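Local coordinates for nitrogenase molybdenum-iron protein alpha chain (Clostridium pasteurianum, PDB 4WN9) that forms part of the nitrogenase complex that reduces dinitrogen to ammonium, using an iron-molybdenum cofactor and an [8Fe-7S] cluster, at residues Gln333-Cys338 with Lys455-Phe460. Numbering follows the deposited sequence.
Sequences QGKTAC and KPDMFF
With chi1 at -63°, Asp-457 holds its carboxylate beside its own backbone N and across the start of strand 336-341, while chi1 of 68° in Thr-336 sets OG1 between the backbone N and the carbonyl carbon, facing Asp-457 N. Each residue consequently grips the other's backbone. Thr-336 N donates to Asp-457 OD2 at 2.6 Å, nearly straight and on the anti lone pair; in return Asp-457 N is shared between Thr-336 O (2.8 Å) and Thr-336 OG1 (3.1 Å), both bonds bent. A water 2.8 Å from Thr-336 OG1 also reaches Lys-455 O, weakly. Beyond these bonds the strands pair in parallel: Cys-338 N bonds Met-458 O at 3.0 Å, in the carbonyl plane, and Phe-460 N bonds Cys-338 O at 2.8 Å. On one face Cys-338 CB sits 3.4 Å from the Phe-459 ring centroid, a CH-pi contact over the ring, and SG meets Pro-456 CG; helix 444-454 covers this side. On the other, Ala-337 CB packs on Met-458 CG at 3.5 Å; Met-458 also meets Leu-501 of helix 490-505, and the Phe-460 side chain lies about 5 Å from a bound xenon. Strand 458-460, following helix 444-454, is an outermost strand, within this chain, of a mixed, mainly parallel alpha/beta sheet in the nitrogenase component 1 fold.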
ATOM      1  N   GLN A 333     -22.606 -26.232  17.416  1.00 27.22           N
ATOM      2  CA  GLN A 333     -23.289 -27.470  17.790  1.00 28.46           C
ATOM      3  C   GLN A 333     -23.579 -28.370  16.588  1.00 25.45           C
ATOM      4  O   GLN A 333     -24.077 -27.930  15.551  1.00 26.53           O
ATOM      5  CB  GLN A 333     -24.586 -27.132  18.547  1.00 32.36           C
ATOM      6  CG  GLN A 333     -25.227 -28.298  19.282  1.00 37.00           C
ATOM      7  CD  GLN A 333     -24.429 -28.758  20.486  1.00 40.69           C
ATOM      8  OE1 GLN A 333     -23.974 -27.955  21.306  1.00 40.53           O
ATOM      9  NE2 GLN A 333     -24.274 -30.064  20.610  1.00 42.22           N
ATOM     10  N   GLY A 334     -23.203 -29.640  16.707  1.00 30.43           N
ATOM     11  CA  GLY A 334     -23.461 -30.609  15.647  1.00 31.12           C
ATOM     12  C   GLY A 334     -22.476 -30.597  14.483  1.00 35.34           C
ATOM     13  O   GLY A 334     -22.593 -31.418  13.578  1.00 31.99           O
ATOM     14  N   LYS A 335     -21.526 -29.660  14.479  1.00 32.88           N
ATOM     15  CA  LYS A 335     -20.497 -29.648  13.433  1.00 34.41           C
ATOM     16  C   LYS A 335     -19.536 -30.824  13.633  1.00 30.91           C
ATOM     17  O   LYS A 335     -19.330 -31.294  14.751  1.00 29.03           O
ATOM     18  CB  LYS A 335     -19.693 -28.343  13.452  1.00 34.21           C
ATOM     19  CG  LYS A 335     -20.505 -27.064  13.292  1.00 32.38           C
ATOM     20  CD  LYS A 335     -20.898 -26.821  11.857  1.00 30.39           C
ATOM     21  CE  LYS A 335     -21.657 -25.508  11.738  1.00 34.01           C
ATOM     22  NZ  LYS A 335     -22.266 -25.381  10.384  1.00 37.61           N
ATOM     23  N   THR A 336     -18.959 -31.289  12.538  1.00 29.59           N
ATOM     24  CA  THR A 336     -18.002 -32.372  12.589  1.00 28.57           C
ATOM     25  C   THR A 336     -16.596 -31.904  12.213  1.00 29.68           C
ATOM     26  O   THR A 336     -16.427 -30.984  11.382  1.00 23.89           O
ATOM     27  CB  THR A 336     -18.408 -33.498  11.637  1.00 29.31           C
ATOM     28  OG1 THR A 336     -18.298 -33.049  10.281  1.00 32.17           O
ATOM     29  CG2 THR A 336     -19.849 -33.972  11.933  1.00 30.26           C
ATOM     30  N   ALA A 337     -15.611 -32.592  12.797  1.00 26.43           N
ATOM     31  CA  ALA A 337     -14.194 -32.233  12.683  1.00 28.06           C
ATOM     32  C   ALA A 337     -13.283 -33.437  12.476  1.00 28.41           C
ATOM     33  O   ALA A 337     -13.568 -34.537  12.956  1.00 27.74           O
ATOM     34  CB  ALA A 337     -13.752 -31.496  13.940  1.00 21.53           C
ATOM     35  N   CYS A 338     -12.178 -33.201  11.771  1.00 24.61           N
ATOM     36  CA  CYS A 338     -11.009 -34.062  11.815  1.00 23.91           C
ATOM     37  C   CYS A 338      -9.789 -33.284  12.307  1.00 23.97           C
ATOM     38  O   CYS A 338      -9.673 -32.066  12.055  1.00 20.47           O
ATOM     39  CB  CYS A 338     -10.689 -34.601  10.434  1.00 24.39           C
ATOM     40  SG  CYS A 338     -12.107 -35.296   9.578  1.00 24.88           S
ATOM     41  N   LYS A 455     -17.034 -36.048   4.879  1.00 28.61           N
ATOM     42  CA  LYS A 455     -17.444 -34.668   4.679  1.00 30.27           C
ATOM     43  C   LYS A 455     -17.451 -33.831   5.956  1.00 29.46           C
ATOM     44  O   LYS A 455     -18.470 -33.262   6.312  1.00 28.15           O
ATOM     45  CB  LYS A 455     -18.824 -34.666   4.021  1.00 34.38           C
ATOM     46  CG  LYS A 455     -18.757 -35.213   2.604  1.00 40.59           C
ATOM     47  CD  LYS A 455     -20.116 -35.256   1.934  1.00 43.84           C
ATOM     48  CE  LYS A 455     -20.019 -34.854   0.470  1.00 45.43           C
ATOM     49  NZ  LYS A 455     -19.151 -35.778  -0.309  1.00 55.57           N
ATOM     50  N   PRO A 456     -16.290 -33.726   6.640  1.00 25.46           N
ATOM     51  CA  PRO A 456     -16.277 -32.980   7.880  1.00 25.30           C
ATOM     52  C   PRO A 456     -16.602 -31.533   7.593  1.00 24.98           C
ATOM     53  O   PRO A 456     -16.533 -31.106   6.444  1.00 23.98           O
ATOM     54  CB  PRO A 456     -14.830 -33.117   8.372  1.00 25.91           C
ATOM     55  CG  PRO A 456     -14.044 -33.388   7.140  1.00 26.55           C
ATOM     56  CD  PRO A 456     -14.946 -34.162   6.232  1.00 21.57           C
ATOM     57  N   ASP A 457     -16.987 -30.799   8.622  1.00 25.85           N
ATOM     58  CA  ASP A 457     -17.217 -29.376   8.482  1.00 26.74           C
ATOM     59  C   ASP A 457     -15.878 -28.648   8.603  1.00 26.26           C
ATOM     60  O   ASP A 457     -15.708 -27.541   8.079  1.00 24.65           O
ATOM     61  CB  ASP A 457     -18.186 -28.879   9.554  1.00 26.94           C
ATOM     62  CG  ASP A 457     -19.574 -29.522   9.427  1.00 27.43           C
ATOM     63  OD1 ASP A 457     -20.260 -29.205   8.459  1.00 24.89           O
ATOM     64  OD2 ASP A 457     -19.956 -30.359  10.267  1.00 27.72           O
ATOM     65  N   MET A 458     -14.929 -29.270   9.296  1.00 26.21           N
ATOM     66  CA  MET A 458     -13.661 -28.611   9.561  1.00 27.20           C
ATOM     67  C   MET A 458     -12.541 -29.631   9.721  1.00 28.63           C
ATOM     68  O   MET A 458     -12.752 -30.728  10.214  1.00 27.06           O
ATOM     69  CB  MET A 458     -13.793 -27.719  10.805  1.00 26.83           C
ATOM     70  CG  MET A 458     -13.876 -28.456  12.125  1.00 22.05           C
ATOM     71  SD  MET A 458     -14.556 -27.434  13.449  1.00 28.14           S
ATOM     72  CE  MET A 458     -16.260 -27.435  12.892  1.00 27.06           C
ATOM     73  N   PHE A 459     -11.336 -29.261   9.297  1.00 25.91           N
ATOM     74  CA  PHE A 459     -10.236 -30.189   9.341  1.00 19.87           C
ATOM     75  C   PHE A 459      -8.990 -29.445   9.802  1.00 24.02           C
ATOM     76  O   PHE A 459      -8.401 -28.643   9.059  1.00 18.78           O
ATOM     77  CB  PHE A 459     -10.036 -30.848   7.971  1.00 20.33           C
ATOM     78  CG  PHE A 459      -9.249 -32.129   8.037  1.00 23.00           C
ATOM     79  CD1 PHE A 459      -7.993 -32.158   8.644  1.00 25.73           C
ATOM     80  CD2 PHE A 459      -9.750 -33.302   7.491  1.00 24.71           C
ATOM     81  CE1 PHE A 459      -7.264 -33.334   8.716  1.00 27.53           C
ATOM     82  CE2 PHE A 459      -9.024 -34.482   7.551  1.00 25.79           C
ATOM     83  CZ  PHE A 459      -7.786 -34.504   8.171  1.00 26.72           C
ATOM     84  N   PHE A 460      -8.618 -29.693  11.050  1.00 22.03           N
ATOM     85  CA  PHE A 460      -7.470 -29.036  11.630  1.00 21.66           C
ATOM     86  C   PHE A 460      -6.191 -29.758  11.213  1.00 23.24           C
ATOM     87  O   PHE A 460      -6.093 -30.987  11.267  1.00 20.35           O
ATOM     88  CB  PHE A 460      -7.597 -29.013  13.141  1.00 23.87           C
ATOM     89  CG  PHE A 460      -8.828 -28.306  13.619  1.00 24.79           C
ATOM     90  CD1 PHE A 460      -8.876 -26.926  13.661  1.00 22.51           C
ATOM     91  CD2 PHE A 460      -9.939 -29.025  14.019  1.00 26.59           C
ATOM     92  CE1 PHE A 460     -10.019 -26.274  14.088  1.00 22.36           C
ATOM     93  CE2 PHE A 460     -11.078 -28.379  14.463  1.00 23.42           C
ATOM     94  CZ  PHE A 460     -11.113 -27.002  14.496  1.00 24.32           C
TER
HETATM   95  O   HOH W   1     -19.231 -35.189   8.819  1.00 53.82           O